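Local coordinates for LRR receptor-like serine/threonine-protein kinase RGI3 (Arabidopsis thaliana, PDB 5HZ0) that acts as a cell-surface receptor that binds RGF peptide hormones through its leucine-rich repeat ectodomain and signals through a serine/threonine kinase domain to maintain the root stem cell niche, at residues G244-E249 with N264-T269; N288-T293 with D310-T315. The protein carries 5 engineered substitutions. All coordinates share one frame; numbering follows the deposited sequence.

Interaction 1. Residues G244-E249 with N264-T269; sequences GKIPTE and NLLTGT
Ile246 and Leu266 meet lightly through their branches, Ile246 CG1 lying 4.2 Å from Leu266 CD1. The leucine leans over the backbone of the other segment as well: with CG anti to its own carbonyl carbon (chi1 -50°), its CB and CD2 both come to 3.6 Å from Gly244 O. The polar centre of the contact is that same carbonyl oxygen. Thr267 N gives it a hydrogen bond of 3.0 Å that is fairly straight at the hydrogen, yet the donor stands well above the carbonyl plane of Gly244, and Leu266 CA adds a CH···O contact from the residue before. A second CH···O contact runs the other way, from Lys245 CA to Thr267 O at 3.3 Å.

Both segments belong to the leucine-rich repeat solenoid, the first in repeat 11 and the second in repeat 12; 244-249 carries the Gly-x-Ile-Pro part and 264-269 the Leu-x-Gly part of the LxGxIP signature of plant-type repeats. Here the loop of one coil lies against the equivalent loop of the next, bonded one residue out of step, with Ile246 and Leu266 buried and the Lys245 chain leading off to the exposed side. The lysine touches the other segment near its root, its CB standing 3.7 Å from Thr267 O, and the chain then bends at chi3 (56°) and carries NZ away.

Gly268 passes close to that root. A side chain on Gly268 would run into Lys245 CB, and its backbone angles already call for glycine. Gly244 has a similar conformation, again one suited to glycine. On the next coil, Asn288 OD1 accepts from Leu266 N, so the backbone of Leu266 is bonded to the following coil while its side chain meets the preceding one.

Interaction 2. Residues N288-T293 with D310-T315; sequences NQISGT and DNNLIT
Successive coils of the leucine-rich repeat solenoid meet where the asparagine-containing turns after the strands of repeats 13 and 14 lie side by side, and Asn312 reaches from one into the backbone of the other. Its CG is set anti to its own carbonyl carbon (chi1 -76°), and OD1 accepts a hydrogen bond from Ile290 N at 3.2 Å, the donor tilted 30° from the amide plane. ND2 of the same amide is held by Ile309 O just before the segment, which fixes the rotation of the group. An alanine in place of this asparagine would probably leave Ile290 N without this acceptor and Ile309 O without its amide donor, loosening the turn between the two coils.

Backbone bonds continue the join in both directions. Asn288 N donates to Asn311 O at 3.0 Å, and Leu313 N donates to Ile290 O at 2.8 Å. Farther along, Gly292 O takes two bonds from one residue: Thr315 N approaches nearly along the C=O axis, whereas Thr315 OG1, 3.1 Å from Gly292 O, stands above the carbonyl plane. The hydroxyl is placed there by a chi1 of 46°, between the backbone N and the carbonyl carbon. Thr293 CA returns a CH···O contact to Thr315 O.

Ile290 and Ile314 lie side by side and point the same way, into the buried interior, with Ile290 CG2 4.1 Å from Ile314 CG1. Leu313 goes to the exposed side, its CD1 3.6 Å from Gln289 O. Asn311, whose amide donates in its own plane to Asp310 OD2, also packs against a basic side chain of the bound peptide. Asparagines stacked from coil to coil, each OD1 accepting from the backbone of the preceding coil, form the stack of buried asparagines typical of leucine-rich repeat proteins.

In the fold
From the N terminus, interaction 1 comes first: the chain leaves strand 234-236, passes through 244-249, adds strand 258-260 and returns at 264-269 one coil later. Interaction 2 closes a loop one step further on, from 288-293 after strand 282-284 to 310-315 after strand 306-308. The two loops follow in series, neither crossing nor enclosing the other, and their centres are about 11 Å apart. They meet directly where 264-269 lies against 288-293: Leu266 O and Gly268 O probably accept hydrogen bonds from Gln289 N and Ser291 N. Repeats 11 to 14 are thereby tied consecutively in the middle of the ectodomain solenoid.

Interaction 1. Residues G244-E249 with N264-T269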
loop_
_atom_site.group_PDB
_atom_site.type_symbol
_atom_site.label_atom_id
_atom_site.label_comp_id
_atom_site.label_asym_id
_atom_site.label_seq_id
_atom_site.Cartn_x
_atom_site.Cartn_y
_atom_site.Cartn_z
ATOM N N GLY A 244 18.119 -6.292 16.977
ATOM C CA GLY A 244 18.105 -6.043 18.404
ATOM C C GLY A 244 16.807 -5.454 18.930
ATOM O O GLY A 244 15.828 -5.301 18.197
ATOM N N LYS A 245 16.813 -5.124 20.217
ATOM C CA LYS A 245 15.645 -4.581 20.909
ATOM C C LYS A 245 15.437 -3.055 20.796
ATOM O O LYS A 245 16.383 -2.293 20.619
ATOM C CB LYS A 245 15.601 -5.062 22.372
ATOM C CG LYS A 245 16.916 -5.013 23.128
ATOM C CD LYS A 245 16.859 -5.891 24.391
ATOM C CE LYS A 245 16.476 -7.343 24.059
ATOM N NZ LYS A 245 16.769 -8.323 25.153
ATOM N N ILE A 246 14.178 -2.630 20.854
ATOM C CA ILE A 246 13.838 -1.210 20.929
ATOM C C ILE A 246 14.382 -0.629 22.228
ATOM O O ILE A 246 14.119 -1.159 23.301
ATOM C CB ILE A 246 12.308 -1.009 20.862
ATOM C CG1 ILE A 246 11.761 -1.611 19.565
ATOM C CG2 ILE A 246 11.945 0.456 20.952
ATOM C CD1 ILE A 246 10.277 -1.744 19.545
ATOM N N PRO A 247 15.186 0.434 22.136
ATOM C CA PRO A 247 15.704 1.028 23.374
ATOM C C PRO A 247 14.577 1.487 24.299
ATOM O O PRO A 247 13.635 2.161 23.889
ATOM C CB PRO A 247 16.503 2.237 22.885
ATOM C CG PRO A 247 16.859 1.929 21.489
ATOM C CD PRO A 247 15.748 1.069 20.931
ATOM N N THR A 248 14.680 1.074 25.550
ATOM C CA THR A 248 13.790 1.505 26.606
ATOM C C THR A 248 13.834 3.027 26.754
ATOM O O THR A 248 12.817 3.694 26.995
ATOM C CB THR A 248 14.240 0.842 27.920
ATOM O OG1 THR A 248 13.501 -0.370 28.104
ATOM C CG2 THR A 248 14.030 1.753 29.104
ATOM N N GLU A 249 15.033 3.565 26.577
ATOM C CA GLU A 249 15.299 4.965 26.818
ATOM C C GLU A 249 14.454 5.912 25.969
ATOM O O GLU A 249 14.364 7.091 26.291
ATOM C CB GLU A 249 16.785 5.243 26.603
ATOM C CG GLU A 249 17.668 4.723 27.726
ATOM C CD GLU A 249 17.755 3.228 27.753
ATOM O OE1 GLU A 249 17.519 2.603 26.694
ATOM O OE2 GLU A 249 18.067 2.673 28.824
ATOM N N ASN A 264 11.903 -4.076 9.627
ATOM C CA ASN A 264 13.248 -4.295 10.100
ATOM C C ASN A 264 13.332 -5.703 10.647
ATOM O O ASN A 264 12.508 -6.561 10.303
ATOM C CB ASN A 264 13.640 -3.270 11.158
ATOM C CG ASN A 264 14.009 -1.934 10.556
ATOM O OD1 ASN A 264 15.117 -1.777 10.049
ATOM N ND2 ASN A 264 13.082 -0.959 10.604
ATOM N N LEU A 265 14.416 -5.971 11.362
ATOM C CA LEU A 265 14.633 -7.235 12.065
ATOM C C LEU A 265 14.474 -7.197 13.591
ATOM O O LEU A 265 14.939 -8.084 14.282
ATOM C CB LEU A 265 15.931 -7.906 11.599
ATOM C CG LEU A 265 15.981 -7.999 10.064
ATOM C CD1 LEU A 265 17.342 -8.475 9.573
ATOM C CD2 LEU A 265 14.873 -8.889 9.534
ATOM N N LEU A 266 13.923 -6.119 14.126
ATOM C CA LEU A 266 13.862 -5.927 15.577
ATOM C C LEU A 266 13.261 -7.110 16.330
ATOM O O LEU A 266 12.331 -7.753 15.856
ATOM C CB LEU A 266 13.073 -4.645 15.911
ATOM C CG LEU A 266 13.529 -3.407 15.136
ATOM C CD1 LEU A 266 12.743 -2.172 15.518
ATOM C CD2 LEU A 266 15.026 -3.191 15.341
ATOM N N THR A 267 13.822 -7.393 17.500
ATOM C CA THR A 267 13.309 -8.430 18.376
ATOM C C THR A 267 13.120 -7.841 19.768
ATOM O O THR A 267 13.310 -6.653 19.993
ATOM C CB THR A 267 14.285 -9.623 18.530
ATOM O OG1 THR A 267 15.523 -9.135 19.041
ATOM C CG2 THR A 267 14.519 -10.330 17.210
ATOM N N GLY A 268 12.774 -8.700 20.711
ATOM C CA GLY A 268 12.485 -8.247 22.039
ATOM C C GLY A 268 11.060 -7.732 22.074
ATOM O O GLY A 268 10.220 -8.019 21.213
ATOM N N THR A 269 10.819 -6.905 23.066
ATOM C CA THR A 269 9.484 -6.640 23.539
ATOM C C THR A 269 9.163 -5.162 23.328
ATOM O O THR A 269 10.079 -4.344 23.254
ATOM C CB THR A 269 9.485 -7.016 25.020
ATOM O OG1 THR A 269 8.571 -8.090 25.255
ATOM C CG2 THR A 269 9.197 -5.844 25.877
#

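Interaction 2. Residues N288-T293 with D310-T315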
loop_
_atom_site.group_PDB
_atom_site.type_symbol
_atom_site.label_atom_id
_atom_site.label_comp_id
_atom_site.label_asym_id
_atom_site.label_seq_id
_atom_site.Cartn_x
_atom_site.Cartn_y
_atom_site.Cartn_z
ATOM N N ASN A 288 8.278 -6.896 11.789
ATOM C CA ASN A 288 9.472 -7.133 12.573
ATOM C C ASN A 288 9.365 -8.480 13.257
ATOM O O ASN A 288 8.597 -9.343 12.831
ATOM C CB ASN A 288 9.667 -6.071 13.624
ATOM C CG ASN A 288 10.231 -4.811 13.061
ATOM O OD1 ASN A 288 11.372 -4.804 12.614
ATOM N ND2 ASN A 288 9.444 -3.714 13.095
ATOM N N GLN A 289 10.247 -8.709 14.218
ATOM C CA GLN A 289 10.201 -9.909 15.054
ATOM C C GLN A 289 9.769 -9.773 16.510
ATOM O O GLN A 289 10.050 -10.659 17.321
ATOM C CB GLN A 289 11.405 -10.834 14.836
ATOM C CG GLN A 289 11.396 -11.453 13.437
ATOM C CD GLN A 289 12.800 -11.554 12.893
ATOM O OE1 GLN A 289 13.690 -12.108 13.548
ATOM N NE2 GLN A 289 13.022 -10.985 11.710
ATOM N N ILE A 290 9.208 -8.619 16.846
ATOM C CA ILE A 290 8.825 -8.287 18.212
ATOM C C ILE A 290 7.936 -9.341 18.881
ATOM O O ILE A 290 6.908 -9.751 18.343
ATOM C CB ILE A 290 8.172 -6.875 18.248
ATOM C CG1 ILE A 290 9.247 -5.819 17.949
ATOM C CG2 ILE A 290 7.504 -6.610 19.604
ATOM C CD1 ILE A 290 8.745 -4.607 17.208
ATOM N N SER A 291 8.386 -9.801 20.044
ATOM C CA SER A 291 7.674 -10.776 20.872
ATOM C C SER A 291 7.113 -10.082 22.119
ATOM O O SER A 291 7.188 -8.871 22.234
ATOM C CB SER A 291 8.611 -11.916 21.259
ATOM O OG SER A 291 9.744 -11.406 21.932
ATOM N N GLY A 292 6.553 -10.844 23.048
ATOM C CA GLY A 292 5.985 -10.269 24.257
ATOM C C GLY A 292 4.494 -10.010 24.087
ATOM O O GLY A 292 3.893 -10.442 23.099
ATOM N N THR A 293 3.902 -9.285 25.036
ATOM C CA THR A 293 2.485 -8.900 24.979
ATOM C C THR A 293 2.395 -7.396 24.787
ATOM O O THR A 293 3.326 -6.675 25.127
ATOM C CB THR A 293 1.755 -9.197 26.298
ATOM O OG1 THR A 293 2.311 -8.381 27.339
ATOM C CG2 THR A 293 1.863 -10.658 26.700
ATOM N N ASP A 310 1.355 -4.845 13.331
ATOM C CA ASP A 310 1.139 -6.055 12.543
ATOM C C ASP A 310 2.436 -6.751 12.121
ATOM O O ASP A 310 3.526 -6.173 12.193
ATOM C CB ASP A 310 0.313 -5.735 11.307
ATOM C CG ASP A 310 0.973 -4.711 10.432
ATOM O OD1 ASP A 310 0.972 -3.517 10.815
ATOM O OD2 ASP A 310 1.493 -5.097 9.360
ATOM N N ASN A 311 2.292 -8.021 11.734
ATOM C CA ASN A 311 3.390 -8.839 11.255
ATOM C C ASN A 311 4.561 -8.903 12.228
ATOM O O ASN A 311 5.672 -8.455 11.936
ATOM C CB ASN A 311 3.836 -8.386 9.868
ATOM C CG ASN A 311 2.886 -8.850 8.778
ATOM O OD1 ASN A 311 2.991 -9.975 8.286
ATOM N ND2 ASN A 311 1.955 -7.990 8.394
ATOM N N ASN A 312 4.285 -9.490 13.387
ATOM C CA ASN A 312 5.288 -9.700 14.422
ATOM C C ASN A 312 5.050 -11.033 15.135
ATOM O O ASN A 312 4.374 -11.923 14.614
ATOM C CB ASN A 312 5.273 -8.555 15.435
ATOM C CG ASN A 312 5.918 -7.295 14.900
ATOM O OD1 ASN A 312 7.135 -7.238 14.762
ATOM N ND2 ASN A 312 5.103 -6.274 14.596
ATOM N N LEU A 313 5.718 -11.198 16.264
ATOM C CA LEU A 313 5.540 -12.342 17.160
ATOM C C LEU A 313 4.706 -12.093 18.447
ATOM O O LEU A 313 4.849 -12.819 19.432
ATOM C CB LEU A 313 6.886 -13.048 17.424
ATOM C CG LEU A 313 7.706 -13.471 16.183
ATOM C CD1 LEU A 313 9.053 -14.045 16.604
ATOM C CD2 LEU A 313 6.967 -14.449 15.255
ATOM N N ILE A 314 3.974 -10.991 18.514
ATOM C CA ILE A 314 3.314 -10.595 19.777
ATOM C C ILE A 314 2.273 -11.606 20.274
ATOM O O ILE A 314 1.388 -12.025 19.525
ATOM C CB ILE A 314 2.718 -9.205 19.649
ATOM C CG1 ILE A 314 3.796 -8.259 19.110
ATOM C CG2 ILE A 314 2.082 -8.731 20.998
ATOM C CD1 ILE A 314 3.281 -6.891 18.735
ATOM N N THR A 315 2.421 -12.040 21.522
ATOM C CA THR A 315 1.500 -13.000 22.124
ATOM C C THR A 315 0.621 -12.302 23.144
ATOM O O THR A 315 0.824 -11.143 23.440
ATOM C CB THR A 315 2.278 -14.079 22.890
ATOM O OG1 THR A 315 3.278 -13.434 23.684
ATOM C CG2 THR A 315 2.962 -15.041 21.934
#